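PDB 3HFQ: uncharacterized protein lp_2219 from Lactobacillus plantarum, which is of unknown function but has the seven-bladed beta-propeller fold of the lactonase family and may act on a lactone. Local coordinates for residues S102-Y105 / H106-T109; N168-D171 / A172-S176; A314-L317 / T318-K321. The protein carries 1 engineered substitution. All blocks are in the same frame, centred on the assembly; numbering follows the deposited sequence.

The three contacts are turns between neighbouring antiparallel strands in three different blades of a seven-bladed propeller. Contact 1 joins the second and third strands of its blade; contacts 2 and 3 each join the third and fourth of theirs. Contact 1 is largely buried and lies nearer the chain's centre, whereas contact 2 is on the surface and contact 3 is partly buried. Contacts 1 and 2 have centres about 18 Å apart; contact 3 lies on the opposite side of the chain's centre. Each turn contains a glycine with positive phi, but the side-chain acceptor differs: an asparagine amide in 102-109, a serine hydroxyl in 168-176 and an aspartate carboxylate in 314-321.

Contact 1: S102-Y105 / H106-T109; sequences SANY and HKGT
N104 faces both G108 and T109, forming a G1 beta bulge where strand 99-104 turns into strand 109-115. Its backbone N donates to T109 O at 2.9 Å, and its O accepts from G108 N at 3.0 Å and, weakly, from T109 N. From CB, 3.3 Å from T109 OG1, the N104 side chain runs with CG anti to the backbone N (chi1 -166°). This swings the amide toward K107, and N104 CG lies 3.7 Å from K107 CB. OD1 takes a nearly straight bond of 3.0 Å from K107 N, which approaches from 43° above the carbonyl plane. At the tip, ND2 runs against the aliphatic K107 CD at 3.6 Å and donates to T86 O, so the amide is fixed at both ends. The extended lysine chain carries NZ to a hydrogen bond with P84 O. Beyond the strand end, Y105 stacks on H142, and its side chain lies about 3 Å from a bound phosphate ion, probably from the crystallisation liquor. Its ring also turns an edge to the face of H106 in a T-shaped pair, planes at 68°. There Y105 CD1 stands 3.8 Å above the imidazole plane of H106, offset toward the rim.

Contact 2: N168-D171 / A172-S176; sequences NVSD and AGQLS
The Q174 carboxamide takes the S170 hydroxyl at its oxygen, from well above the carbonyl plane (56° out of it): S170 OG donates to Q174 OE1 at 2.8 Å. A bend at chi2 (97°) folds the glutamine chain back to bring OE1 there. S170 OG also accepts from Q174 N at 3.1 Å. One hydroxyl thus holds the backbone and the side-chain end of the same residue, which limits the rotation of the hydroxyl and of the glutamine amide. The second amide, that of N168, is gripped from outside the turn: its OD1 accepts from R153 NH1 and its ND2 donates to Q178 OE1. Across the hairpin N168 CB lies 3.8 Å from S176 O.

On the face carrying V169 and L175 the chemistry is apolar. The two side chains lie side by side and point the same way, V169 CG2 touching L175 CD2 at 3.8 Å. Both touch L154 of their own blade; V169 also reaches L99 and Y101, and L175 reaches V127, all three in the preceding blade.

The strands pair through N168 and S176, whose backbones exchange two bonds; N168 N to S176 O is 2.8 Å. V169 and L175 form the next, non-hydrogen-bonded pair. S170 N then donates to Q174 O at 3.0 Å, and G173 N reaches S170 O at 3.1 Å from above the carbonyl plane. Positive phi (100°) at G173 brings the chain back into the strand, with backbone angles at which a CB would press on the preceding carbonyl. A type I turn from S170 to G173, followed by a glycine that with Q174 faces S170, is characteristic of a beta hairpin closed by a type I turn plus G1 bulge.

Contact 3: A314-L317 / T318-K321; sequences ARDL and TSGK
D316 and T318 cover each other most fully in this turn, with G320 next. The D316 carboxylate, with CG anti to the backbone N (chi1 -172°), points across the loop, and its OD1 gathers three donors. T318 N meets D316 OD1 at 2.8 Å, nearly in line with the C-O bond. T318 OG1 takes the syn lone pair of D316 OD1 at 2.9 Å. S319 N comes to D316 OD1 from above the carboxylate plane, also at 2.9 Å. Three bonds on one oxygen fix the rotation of the carboxylate and would probably favour its ionised form. Meanwhile D316 O accepts from G320 N at 2.9 Å. Side-chain and main-chain oxygens of one aspartate thus both bind amides further along, which is an Asx motif.

S319 adds an ST turn: its OG accepts from K321 N at 3.2 Å while lying 3.0 Å from D316 CB. Positive phi at G320 (77°) reverses the chain, and D316 N donates to K321 O at 3.0 Å to close the loop. G320 CA sits over one face of the R315 guanidinium, 4.2 Å from R315 NH2.

R315 NE and G320 O are both hydrogen-bonded to Y255 OH, in strand 253-259 of the preceding blade, and R315 NH1 donates to E297 O. The turn links strand 309-315 to the outermost strand of its blade, 322-330, with the K321 side chain against I278 and Q279 of strand 275-282.

Contact 1: S102-Y105 / H106-T109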
ATOM      1  N   SER A 102     -10.772  -4.909   1.383  1.00  9.93           N
ATOM      2  CA  SER A 102      -9.650  -5.701   0.900  1.00 11.15           C
ATOM      3  C   SER A 102      -9.737  -5.850  -0.612  1.00 11.39           C
ATOM      4  O   SER A 102     -10.830  -5.816  -1.191  1.00 10.99           O
ATOM      5  CB  SER A 102      -9.613  -7.084   1.570  1.00 10.46           C
ATOM      6  OG  SER A 102     -10.793  -7.826   1.332  1.00 16.08           O
ATOM      7  N   ALA A 103      -8.575  -5.999  -1.241  1.00  8.92           N
ATOM      8  CA  ALA A 103      -8.479  -6.154  -2.689  1.00 10.88           C
ATOM      9  C   ALA A 103      -7.853  -7.502  -3.007  1.00 12.06           C
ATOM     10  O   ALA A 103      -6.842  -7.865  -2.412  1.00 13.42           O
ATOM     11  CB  ALA A 103      -7.617  -5.043  -3.269  1.00 11.95           C
ATOM     12  N   ASN A 104      -8.436  -8.246  -3.942  1.00  7.87           N
ATOM     13  CA  ASN A 104      -7.872  -9.544  -4.291  1.00 10.10           C
ATOM     14  C   ASN A 104      -7.385  -9.546  -5.732  1.00 11.68           C
ATOM     15  O   ASN A 104      -8.167  -9.426  -6.674  1.00 15.71           O
ATOM     16  CB  ASN A 104      -8.896 -10.661  -4.084  1.00 11.64           C
ATOM     17  CG  ASN A 104      -8.258 -12.040  -4.109  1.00 14.99           C
ATOM     18  OD1 ASN A 104      -7.605 -12.421  -5.084  1.00 12.21           O
ATOM     19  ND2 ASN A 104      -8.441 -12.793  -3.034  1.00 14.57           N
ATOM     20  N   TYR A 105      -6.078  -9.698  -5.883  1.00 11.85           N
ATOM     21  CA  TYR A 105      -5.423  -9.693  -7.183  1.00  8.81           C
ATOM     22  C   TYR A 105      -5.886 -10.791  -8.130  1.00 11.54           C
ATOM     23  O   TYR A 105      -6.411 -10.514  -9.206  1.00 13.60           O
ATOM     24  CB  TYR A 105      -3.914  -9.796  -6.969  1.00 10.89           C
ATOM     25  CG  TYR A 105      -3.080  -9.611  -8.218  1.00  9.20           C
ATOM     26  CD1 TYR A 105      -2.848 -10.672  -9.096  1.00 10.00           C
ATOM     27  CD2 TYR A 105      -2.494  -8.381  -8.500  1.00 12.45           C
ATOM     28  CE1 TYR A 105      -2.051 -10.504 -10.233  1.00 12.65           C
ATOM     29  CE2 TYR A 105      -1.700  -8.202  -9.629  1.00 15.02           C
ATOM     30  CZ  TYR A 105      -1.477  -9.264 -10.485  1.00 14.51           C
ATOM     31  OH  TYR A 105      -0.678  -9.074 -11.591  1.00 18.04           O
ATOM     32  N   HIS A 106      -5.695 -12.037  -7.719  1.00 10.50           N
ATOM     33  CA  HIS A 106      -6.054 -13.180  -8.545  1.00 11.64           C
ATOM     34  C   HIS A 106      -7.549 -13.331  -8.838  1.00 14.40           C
ATOM     35  O   HIS A 106      -7.926 -13.699  -9.951  1.00 17.60           O
ATOM     36  CB  HIS A 106      -5.501 -14.446  -7.890  1.00 15.79           C
ATOM     37  CG  HIS A 106      -4.038 -14.363  -7.572  1.00 31.34           C
ATOM     38  ND1 HIS A 106      -3.061 -14.409  -8.545  1.00 36.98           N
ATOM     39  CD2 HIS A 106      -3.391 -14.194  -6.396  1.00 33.19           C
ATOM     40  CE1 HIS A 106      -1.874 -14.273  -7.979  1.00 37.00           C
ATOM     41  NE2 HIS A 106      -2.046 -14.141  -6.675  1.00 32.86           N
ATOM     42  N   LYS A 107      -8.401 -13.038  -7.858  1.00 14.66           N
ATOM     43  CA  LYS A 107      -9.848 -13.162  -8.047  1.00 17.09           C
ATOM     44  C   LYS A 107     -10.490 -11.974  -8.762  1.00 18.49           C
ATOM     45  O   LYS A 107     -11.573 -12.106  -9.336  1.00 16.33           O
ATOM     46  CB  LYS A 107     -10.552 -13.345  -6.700  1.00 15.06           C
ATOM     47  CG  LYS A 107     -10.261 -14.651  -5.988  1.00 19.64           C
ATOM     48  CD  LYS A 107     -11.054 -14.705  -4.685  1.00 24.88           C
ATOM     49  CE  LYS A 107     -11.193 -16.118  -4.161  1.00 31.91           C
ATOM     50  NZ  LYS A 107     -12.091 -16.159  -2.971  1.00 35.90           N
ATOM     51  N   GLY A 108      -9.830 -10.819  -8.710  1.00 11.39           N
ATOM     52  CA  GLY A 108     -10.362  -9.625  -9.353  1.00  9.69           C
ATOM     53  C   GLY A 108     -11.537  -9.068  -8.572  1.00 11.16           C
ATOM     54  O   GLY A 108     -12.514  -8.578  -9.144  1.00 13.68           O
ATOM     55  N   THR A 109     -11.431  -9.124  -7.249  1.00 11.16           N
ATOM     56  CA  THR A 109     -12.505  -8.663  -6.384  1.00 10.76           C
ATOM     57  C   THR A 109     -12.133  -7.602  -5.363  1.00 15.28           C
ATOM     58  O   THR A 109     -10.964  -7.420  -5.013  1.00 12.23           O
ATOM     59  CB  THR A 109     -13.098  -9.840  -5.588  1.00 13.25           C
ATOM     60  OG1 THR A 109     -12.058 -10.455  -4.815  1.00 12.98           O
ATOM     61  CG2 THR A 109     -13.699 -10.874  -6.519  1.00 11.10           C
TER

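Contact 2: N168-D171 / A172-S176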
ATOM      1  N   ASN A 168     -19.440   4.217  -4.167  1.00 13.39           N
ATOM      2  CA  ASN A 168     -20.072   4.828  -3.012  1.00 13.79           C
ATOM      3  C   ASN A 168     -20.240   3.660  -2.051  1.00 14.14           C
ATOM      4  O   ASN A 168     -20.437   2.525  -2.488  1.00 13.41           O
ATOM      5  CB  ASN A 168     -21.428   5.422  -3.380  1.00 13.10           C
ATOM      6  CG  ASN A 168     -21.292   6.639  -4.269  1.00 12.47           C
ATOM      7  OD1 ASN A 168     -20.486   7.526  -3.992  1.00 12.24           O
ATOM      8  ND2 ASN A 168     -22.076   6.690  -5.339  1.00 12.15           N
ATOM      9  N   VAL A 169     -20.144   3.924  -0.752  1.00  9.17           N
ATOM     10  CA  VAL A 169     -20.260   2.861   0.241  1.00 11.03           C
ATOM     11  C   VAL A 169     -21.473   3.081   1.133  1.00 14.22           C
ATOM     12  O   VAL A 169     -21.707   4.194   1.600  1.00 12.85           O
ATOM     13  CB  VAL A 169     -19.006   2.812   1.144  1.00 13.02           C
ATOM     14  CG1 VAL A 169     -19.023   1.554   1.996  1.00 14.83           C
ATOM     15  CG2 VAL A 169     -17.749   2.876   0.296  1.00 12.87           C
ATOM     16  N   SER A 170     -22.241   2.021   1.367  1.00 12.62           N
ATOM     17  CA  SER A 170     -23.418   2.116   2.224  1.00 15.46           C
ATOM     18  C   SER A 170     -23.007   1.777   3.655  1.00 17.01           C
ATOM     19  O   SER A 170     -21.947   1.187   3.874  1.00 14.53           O
ATOM     20  CB  SER A 170     -24.502   1.140   1.762  1.00 12.35           C
ATOM     21  OG  SER A 170     -24.128  -0.201   2.025  1.00 14.18           O
ATOM     22  N   ASP A 171     -23.837   2.156   4.626  1.00 16.54           N
ATOM     23  CA  ASP A 171     -23.537   1.876   6.028  1.00 17.93           C
ATOM     24  C   ASP A 171     -23.470   0.374   6.281  1.00 16.06           C
ATOM     25  O   ASP A 171     -22.674  -0.091   7.097  1.00 13.43           O
ATOM     26  CB  ASP A 171     -24.607   2.476   6.947  1.00 22.47           C
ATOM     27  CG  ASP A 171     -24.647   3.987   6.895  1.00 27.55           C
ATOM     28  OD1 ASP A 171     -23.648   4.602   6.471  1.00 26.37           O
ATOM     29  OD2 ASP A 171     -25.682   4.560   7.297  1.00 29.69           O
ATOM     30  N   ALA A 172     -24.320  -0.373   5.580  1.00 13.91           N
ATOM     31  CA  ALA A 172     -24.391  -1.821   5.725  1.00 12.48           C
ATOM     32  C   ALA A 172     -23.168  -2.539   5.169  1.00 18.43           C
ATOM     33  O   ALA A 172     -22.965  -3.728   5.430  1.00 13.36           O
ATOM     34  CB  ALA A 172     -25.656  -2.345   5.050  1.00 15.86           C
ATOM     35  N   GLY A 173     -22.367  -1.827   4.383  1.00 15.57           N
ATOM     36  CA  GLY A 173     -21.165  -2.430   3.833  1.00 16.45           C
ATOM     37  C   GLY A 173     -21.207  -2.936   2.400  1.00 15.64           C
ATOM     38  O   GLY A 173     -20.637  -3.985   2.105  1.00 13.66           O
ATOM     39  N   GLN A 174     -21.882  -2.213   1.511  1.00 10.29           N
ATOM     40  CA  GLN A 174     -21.935  -2.605   0.103  1.00 11.85           C
ATOM     41  C   GLN A 174     -21.413  -1.470  -0.759  1.00 11.30           C
ATOM     42  O   GLN A 174     -21.472  -0.307  -0.368  1.00  9.43           O
ATOM     43  CB  GLN A 174     -23.359  -2.933  -0.347  1.00 14.69           C
ATOM     44  CG  GLN A 174     -23.996  -4.125   0.333  1.00 13.21           C
ATOM     45  CD  GLN A 174     -24.885  -3.715   1.480  1.00 14.98           C
ATOM     46  OE1 GLN A 174     -25.470  -2.633   1.464  1.00 16.39           O
ATOM     47  NE2 GLN A 174     -25.013  -4.587   2.475  1.00 18.09           N
ATOM     48  N   LEU A 175     -20.915  -1.815  -1.942  1.00 10.51           N
ATOM     49  CA  LEU A 175     -20.384  -0.819  -2.861  1.00 11.01           C
ATOM     50  C   LEU A 175     -21.323  -0.644  -4.048  1.00 10.82           C
ATOM     51  O   LEU A 175     -22.035  -1.574  -4.427  1.00 15.34           O
ATOM     52  CB  LEU A 175     -19.007  -1.255  -3.374  1.00 10.87           C
ATOM     53  CG  LEU A 175     -17.950  -1.659  -2.343  1.00 11.27           C
ATOM     54  CD1 LEU A 175     -16.663  -2.023  -3.066  1.00 13.70           C
ATOM     55  CD2 LEU A 175     -17.705  -0.520  -1.367  1.00  7.69           C
ATOM     56  N   SER A 176     -21.324   0.555  -4.624  1.00  9.69           N
ATOM     57  CA  SER A 176     -22.143   0.858  -5.795  1.00  9.36           C
ATOM     58  C   SER A 176     -21.322   1.844  -6.624  1.00 11.99           C
ATOM     59  O   SER A 176     -20.884   2.872  -6.108  1.00 12.03           O
ATOM     60  CB  SER A 176     -23.477   1.472  -5.379  1.00 14.39           C
ATOM     61  OG  SER A 176     -24.402   1.413  -6.453  1.00 20.82           O
TER

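Contact 3: A314-L317 / T318-K321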
ATOM      1  N   ALA A 314      17.235   9.053   6.452  1.00  8.43           N
ATOM      2  CA  ALA A 314      16.934  10.276   7.157  1.00  7.57           C
ATOM      3  C   ALA A 314      16.269  11.061   6.030  1.00  8.39           C
ATOM      4  O   ALA A 314      16.647  10.911   4.867  1.00 11.66           O
ATOM      5  CB  ALA A 314      18.212  10.974   7.601  1.00 11.42           C
ATOM      6  N   ARG A 315      15.274  11.872   6.357  1.00 12.11           N
ATOM      7  CA  ARG A 315      14.581  12.664   5.349  1.00 13.40           C
ATOM      8  C   ARG A 315      14.601  14.138   5.738  1.00 16.00           C
ATOM      9  O   ARG A 315      14.194  14.492   6.840  1.00 17.60           O
ATOM     10  CB  ARG A 315      13.128  12.193   5.211  1.00  9.58           C
ATOM     11  CG  ARG A 315      12.256  13.125   4.365  1.00 11.76           C
ATOM     12  CD  ARG A 315      10.809  12.632   4.254  1.00 14.38           C
ATOM     13  NE  ARG A 315      10.008  13.529   3.426  1.00 16.53           N
ATOM     14  CZ  ARG A 315       9.410  14.633   3.863  1.00 16.42           C
ATOM     15  NH1 ARG A 315       9.500  14.991   5.139  1.00 12.08           N
ATOM     16  NH2 ARG A 315       8.736  15.396   3.013  1.00 16.26           N
ATOM     17  N   ASP A 316      15.080  14.991   4.836  1.00 13.40           N
ATOM     18  CA  ASP A 316      15.129  16.429   5.097  1.00 16.04           C
ATOM     19  C   ASP A 316      13.701  16.960   5.003  1.00 21.68           C
ATOM     20  O   ASP A 316      13.022  16.755   3.994  1.00 17.93           O
ATOM     21  CB  ASP A 316      16.026  17.125   4.069  1.00 19.34           C
ATOM     22  CG  ASP A 316      16.270  18.588   4.400  1.00 23.31           C
ATOM     23  OD1 ASP A 316      15.314  19.390   4.334  1.00 22.41           O
ATOM     24  OD2 ASP A 316      17.421  18.933   4.736  1.00 26.67           O
ATOM     25  N   LEU A 317      13.255  17.640   6.053  1.00 19.11           N
ATOM     26  CA  LEU A 317      11.895  18.171   6.117  1.00 22.74           C
ATOM     27  C   LEU A 317      11.564  19.279   5.119  1.00 24.66           C
ATOM     28  O   LEU A 317      10.400  19.469   4.765  1.00 26.73           O
ATOM     29  CB  LEU A 317      11.605  18.675   7.533  1.00 22.25           C
ATOM     30  CG  LEU A 317      11.803  17.685   8.687  1.00 21.75           C
ATOM     31  CD1 LEU A 317      11.423  18.360  10.001  1.00 23.54           C
ATOM     32  CD2 LEU A 317      10.958  16.446   8.461  1.00 19.64           C
ATOM     33  N   THR A 318      12.573  20.011   4.665  1.00 24.23           N
ATOM     34  CA  THR A 318      12.321  21.098   3.728  1.00 24.11           C
ATOM     35  C   THR A 318      12.608  20.732   2.274  1.00 18.94           C
ATOM     36  O   THR A 318      11.886  21.157   1.372  1.00 18.79           O
ATOM     37  CB  THR A 318      13.133  22.360   4.114  1.00 26.56           C
ATOM     38  OG1 THR A 318      14.534  22.106   3.951  1.00 32.46           O
ATOM     39  CG2 THR A 318      12.865  22.736   5.566  1.00 23.65           C
ATOM     40  N   SER A 319      13.640  19.925   2.046  1.00 17.77           N
ATOM     41  CA  SER A 319      14.014  19.524   0.688  1.00 15.17           C
ATOM     42  C   SER A 319      13.357  18.219   0.251  1.00 15.45           C
ATOM     43  O   SER A 319      13.261  17.938  -0.944  1.00 13.80           O
ATOM     44  CB  SER A 319      15.527  19.356   0.586  1.00 15.45           C
ATOM     45  OG  SER A 319      15.937  18.144   1.203  1.00 16.05           O
ATOM     46  N   GLY A 320      12.928  17.418   1.222  1.00 10.31           N
ATOM     47  CA  GLY A 320      12.289  16.148   0.919  1.00 12.15           C
ATOM     48  C   GLY A 320      13.245  15.040   0.508  1.00 15.59           C
ATOM     49  O   GLY A 320      12.834  13.890   0.344  1.00 12.23           O
ATOM     50  N   LYS A 321      14.522  15.367   0.348  1.00 10.96           N
ATOM     51  CA  LYS A 321      15.497  14.364  -0.065  1.00 12.01           C
ATOM     52  C   LYS A 321      15.895  13.386   1.038  1.00 13.09           C
ATOM     53  O   LYS A 321      15.765  13.674   2.229  1.00 10.95           O
ATOM     54  CB  LYS A 321      16.730  15.045  -0.664  1.00 19.84           C
ATOM     55  CG  LYS A 321      16.407  15.781  -1.965  1.00 20.72           C
ATOM     56  CD  LYS A 321      17.655  16.263  -2.686  1.00 28.62           C
ATOM     57  CE  LYS A 321      17.292  16.887  -4.027  1.00 32.45           C
ATOM     58  NZ  LYS A 321      18.493  17.359  -4.776  1.00 35.90           N
TER